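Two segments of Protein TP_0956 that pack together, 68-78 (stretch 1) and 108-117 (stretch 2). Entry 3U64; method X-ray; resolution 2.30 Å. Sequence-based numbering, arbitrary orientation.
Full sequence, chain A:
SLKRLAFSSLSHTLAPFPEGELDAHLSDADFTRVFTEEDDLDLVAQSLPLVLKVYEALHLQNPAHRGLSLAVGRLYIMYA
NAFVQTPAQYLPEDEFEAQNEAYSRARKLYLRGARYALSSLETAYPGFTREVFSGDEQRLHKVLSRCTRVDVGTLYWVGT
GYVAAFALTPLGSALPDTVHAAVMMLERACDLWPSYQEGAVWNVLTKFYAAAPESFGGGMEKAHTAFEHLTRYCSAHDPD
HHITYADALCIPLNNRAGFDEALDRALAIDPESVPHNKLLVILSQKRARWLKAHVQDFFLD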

# COMPACT_ATOMS: atom_id res chain seq x y z
N LEU A 68 -8.67 -9.95 -20.54
CA LEU A 68 -8.81 -9.16 -19.32
C LEU A 68 -9.49 -9.96 -18.21
O LEU A 68 -9.09 -9.89 -17.05
CB LEU A 68 -9.58 -7.86 -19.58
CG LEU A 68 -8.72 -6.62 -19.81
CD1 LEU A 68 -9.59 -5.40 -20.09
CD2 LEU A 68 -7.85 -6.40 -18.59
N SER A 69 -10.54 -10.70 -18.58
CA SER A 69 -11.18 -11.64 -17.68
C SER A 69 -10.17 -12.57 -17.06
O SER A 69 -10.10 -12.69 -15.83
CB SER A 69 -12.26 -12.46 -18.40
OG SER A 69 -13.42 -11.67 -18.60
N LEU A 70 -9.38 -13.24 -17.90
CA LEU A 70 -8.36 -14.17 -17.41
C LEU A 70 -7.32 -13.46 -16.55
O LEU A 70 -6.98 -13.93 -15.45
CB LEU A 70 -7.67 -14.90 -18.57
CG LEU A 70 -6.61 -15.94 -18.18
CD1 LEU A 70 -7.11 -16.85 -17.05
CD2 LEU A 70 -6.12 -16.79 -19.38
N ALA A 71 -6.81 -12.32 -17.03
CA ALA A 71 -5.73 -11.65 -16.33
C ALA A 71 -6.15 -11.34 -14.91
O ALA A 71 -5.45 -11.65 -13.96
CB ALA A 71 -5.31 -10.38 -17.05
N VAL A 72 -7.30 -10.70 -14.76
CA VAL A 72 -7.72 -10.26 -13.43
C VAL A 72 -8.00 -11.48 -12.54
O VAL A 72 -7.65 -11.47 -11.36
CB VAL A 72 -8.90 -9.27 -13.47
CG1 VAL A 72 -10.17 -9.96 -13.99
CG2 VAL A 72 -9.13 -8.66 -12.08
N GLY A 73 -8.59 -12.53 -13.10
CA GLY A 73 -8.81 -13.77 -12.36
C GLY A 73 -7.52 -14.36 -11.81
O GLY A 73 -7.43 -14.67 -10.63
N ARG A 74 -6.52 -14.51 -12.67
CA ARG A 74 -5.24 -15.07 -12.30
C ARG A 74 -4.60 -14.23 -11.19
O ARG A 74 -4.04 -14.76 -10.23
CB ARG A 74 -4.31 -15.15 -13.54
CG ARG A 74 -2.81 -15.27 -13.23
CD ARG A 74 -1.96 -15.35 -14.51
NE ARG A 74 -2.38 -14.38 -15.51
CZ ARG A 74 -2.44 -14.61 -16.82
NH1 ARG A 74 -2.11 -15.81 -17.30
NH2 ARG A 74 -2.84 -13.66 -17.66
N LEU A 75 -4.69 -12.92 -11.34
CA LEU A 75 -4.11 -11.98 -10.40
C LEU A 75 -4.67 -12.14 -8.98
O LEU A 75 -3.91 -12.16 -8.00
CB LEU A 75 -4.36 -10.56 -10.89
CG LEU A 75 -3.18 -9.63 -10.82
CD1 LEU A 75 -1.90 -10.37 -11.18
CD2 LEU A 75 -3.43 -8.47 -11.76
N TYR A 76 -5.99 -12.21 -8.87
CA TYR A 76 -6.64 -12.43 -7.58
C TYR A 76 -6.18 -13.74 -6.96
O TYR A 76 -5.89 -13.79 -5.76
CB TYR A 76 -8.16 -12.37 -7.68
CG TYR A 76 -8.67 -10.97 -7.42
CD1 TYR A 76 -9.01 -10.12 -8.47
CD2 TYR A 76 -8.73 -10.47 -6.12
CE1 TYR A 76 -9.45 -8.83 -8.23
CE2 TYR A 76 -9.15 -9.17 -5.87
CZ TYR A 76 -9.51 -8.36 -6.93
OH TYR A 76 -9.93 -7.06 -6.71
N ILE A 77 -6.10 -14.80 -7.77
CA ILE A 77 -5.71 -16.12 -7.25
C ILE A 77 -4.25 -16.14 -6.75
O ILE A 77 -3.96 -16.70 -5.69
CB ILE A 77 -5.95 -17.24 -8.29
CG1 ILE A 77 -7.45 -17.40 -8.53
CG2 ILE A 77 -5.36 -18.57 -7.80
CD1 ILE A 77 -7.79 -18.14 -9.78
N MET A 78 -3.35 -15.51 -7.51
CA MET A 78 -1.94 -15.45 -7.11
C MET A 78 -1.75 -14.56 -5.90
O MET A 78 -1.02 -14.91 -4.97
CB MET A 78 -1.09 -14.93 -8.26
CG MET A 78 -1.31 -15.72 -9.54
SD MET A 78 -0.17 -15.25 -10.85
CE MET A 78 1.31 -16.11 -10.29
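Stretch 2, residues 108-117: KLYLRGARYA

Two glycines lie against each other here, at the closest CA pair of the register: the CA atoms of Gly-73 and Gly-113 lie 4.0 Å apart, and Gly-73 CA comes within 3.3 Å of Gly-113 O. A CB at either position would point toward the other helix and clash, at Gly-73 with Gly-113 O and Ala-117 N, at Gly-113 with Ile-77 CG1 and Gly-73 O. With no CB at either glycine, the backbones of two regular helices, each held by i to i+4 backbone hydrogen bonds, can touch, and the helix axes approach to 7.2 Å. Stretch 2 runs nearly antiparallel to stretch 1, at a signed crossing angle of -164°, so its register descends as the other climbs: Leu-70 CA lies 4.4 Å from Ala-117 CA, and Ile-77 CA 5.0 Å from Tyr-110 CA.

The rule is small residues where the backbones meet and large side chains beside them. Tyr-76, the most covered residue (110 Å²), is a knob among Leu-109, Arg-112, Gly-113 and Tyr-116. Arg-112 CD lies over one face of the Tyr-76 ring, 3.9 Å from the ring centroid, while Arg-112 NH1 gives a weak hydrogen bond to Tyr-76 OH (3.3 Å). The Tyr-116 ring meets it obliquely, Tyr-76 CE1 to Tyr-116 CE2 being 3.9 Å. Other apolar contacts extend the seam: Val-72 CG1 to Tyr-116 CB at 3.9 Å, and Ile-77 CG2 to Tyr-110 CD1 at 3.9 Å.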

# COMPACT_ATOMS: atom_id res chain seq x y z
N LYS A 108 -12.38 -16.36 -0.13
CA LYS A 108 -13.24 -15.46 -0.90
C LYS A 108 -12.53 -14.88 -2.11
O LYS A 108 -13.13 -14.71 -3.17
CB LYS A 108 -13.82 -14.34 -0.02
CG LYS A 108 -14.83 -14.83 1.01
CD LYS A 108 -15.44 -13.68 1.80
CE LYS A 108 -16.33 -14.16 2.93
NZ LYS A 108 -15.54 -14.55 4.13
N LEU A 109 -11.25 -14.56 -1.95
CA LEU A 109 -10.44 -14.06 -3.06
C LEU A 109 -10.19 -15.14 -4.14
O LEU A 109 -10.25 -14.85 -5.33
CB LEU A 109 -9.12 -13.47 -2.54
CG LEU A 109 -9.22 -12.14 -1.78
CD1 LEU A 109 -7.85 -11.57 -1.50
CD2 LEU A 109 -10.05 -11.08 -2.50
N TYR A 110 -9.92 -16.38 -3.72
CA TYR A 110 -9.81 -17.46 -4.70
C TYR A 110 -11.08 -17.54 -5.55
O TYR A 110 -11.03 -17.64 -6.78
CB TYR A 110 -9.58 -18.80 -4.00
CG TYR A 110 -8.17 -18.98 -3.48
CD1 TYR A 110 -7.06 -18.59 -4.24
CD2 TYR A 110 -7.93 -19.54 -2.22
CE1 TYR A 110 -5.77 -18.75 -3.77
CE2 TYR A 110 -6.64 -19.71 -1.74
CZ TYR A 110 -5.56 -19.32 -2.52
OH TYR A 110 -4.28 -19.47 -2.06
N LEU A 111 -12.22 -17.45 -4.88
CA LEU A 111 -13.49 -17.64 -5.56
C LEU A 111 -13.79 -16.47 -6.46
O LEU A 111 -14.35 -16.66 -7.54
CB LEU A 111 -14.61 -17.85 -4.55
CG LEU A 111 -14.62 -19.16 -3.77
CD1 LEU A 111 -15.65 -19.06 -2.65
CD2 LEU A 111 -14.96 -20.32 -4.66
N ARG A 112 -13.44 -15.26 -6.04
CA ARG A 112 -13.65 -14.09 -6.89
C ARG A 112 -12.76 -14.24 -8.12
O ARG A 112 -13.20 -13.97 -9.24
CB ARG A 112 -13.33 -12.78 -6.15
CG ARG A 112 -13.49 -11.50 -6.99
CD ARG A 112 -12.84 -10.28 -6.31
NE ARG A 112 -13.43 -10.02 -5.00
CZ ARG A 112 -13.12 -8.99 -4.22
NH1 ARG A 112 -12.23 -8.09 -4.61
NH2 ARG A 112 -13.71 -8.85 -3.04
N GLY A 113 -11.52 -14.66 -7.90
CA GLY A 113 -10.57 -14.90 -8.97
C GLY A 113 -11.07 -15.97 -9.92
O GLY A 113 -11.05 -15.79 -11.14
N ALA A 114 -11.55 -17.09 -9.38
CA ALA A 114 -12.03 -18.17 -10.25
C ALA A 114 -13.21 -17.72 -11.10
O ALA A 114 -13.32 -18.09 -12.27
CB ALA A 114 -12.40 -19.39 -9.45
N ARG A 115 -14.09 -16.91 -10.50
CA ARG A 115 -15.30 -16.46 -11.17
C ARG A 115 -15.00 -15.42 -12.26
O ARG A 115 -15.68 -15.37 -13.29
CB ARG A 115 -16.30 -15.88 -10.16
CG ARG A 115 -16.86 -16.93 -9.22
CD ARG A 115 -17.84 -16.35 -8.20
NE ARG A 115 -17.94 -17.24 -7.05
CZ ARG A 115 -18.87 -17.17 -6.11
NH1 ARG A 115 -19.82 -16.24 -6.18
NH2 ARG A 115 -18.87 -18.04 -5.10
N TYR A 116 -14.00 -14.58 -12.01
CA TYR A 116 -13.53 -13.65 -13.03
C TYR A 116 -12.97 -14.41 -14.24
O TYR A 116 -13.29 -14.07 -15.38
CB TYR A 116 -12.46 -12.71 -12.46
CG TYR A 116 -13.02 -11.52 -11.73
CD1 TYR A 116 -14.26 -10.98 -12.07
CD2 TYR A 116 -12.31 -10.91 -10.71
CE1 TYR A 116 -14.77 -9.87 -11.40
CE2 TYR A 116 -12.81 -9.81 -10.04
CZ TYR A 116 -14.03 -9.29 -10.38
OH TYR A 116 -14.50 -8.20 -9.70
N ALA A 117 -12.16 -15.44 -14.00
CA ALA A 117 -11.56 -16.20 -15.11
C ALA A 117 -12.63 -16.98 -15.85
O ALA A 117 -12.61 -17.10 -17.08
CB ALA A 117 -10.44 -17.13 -14.61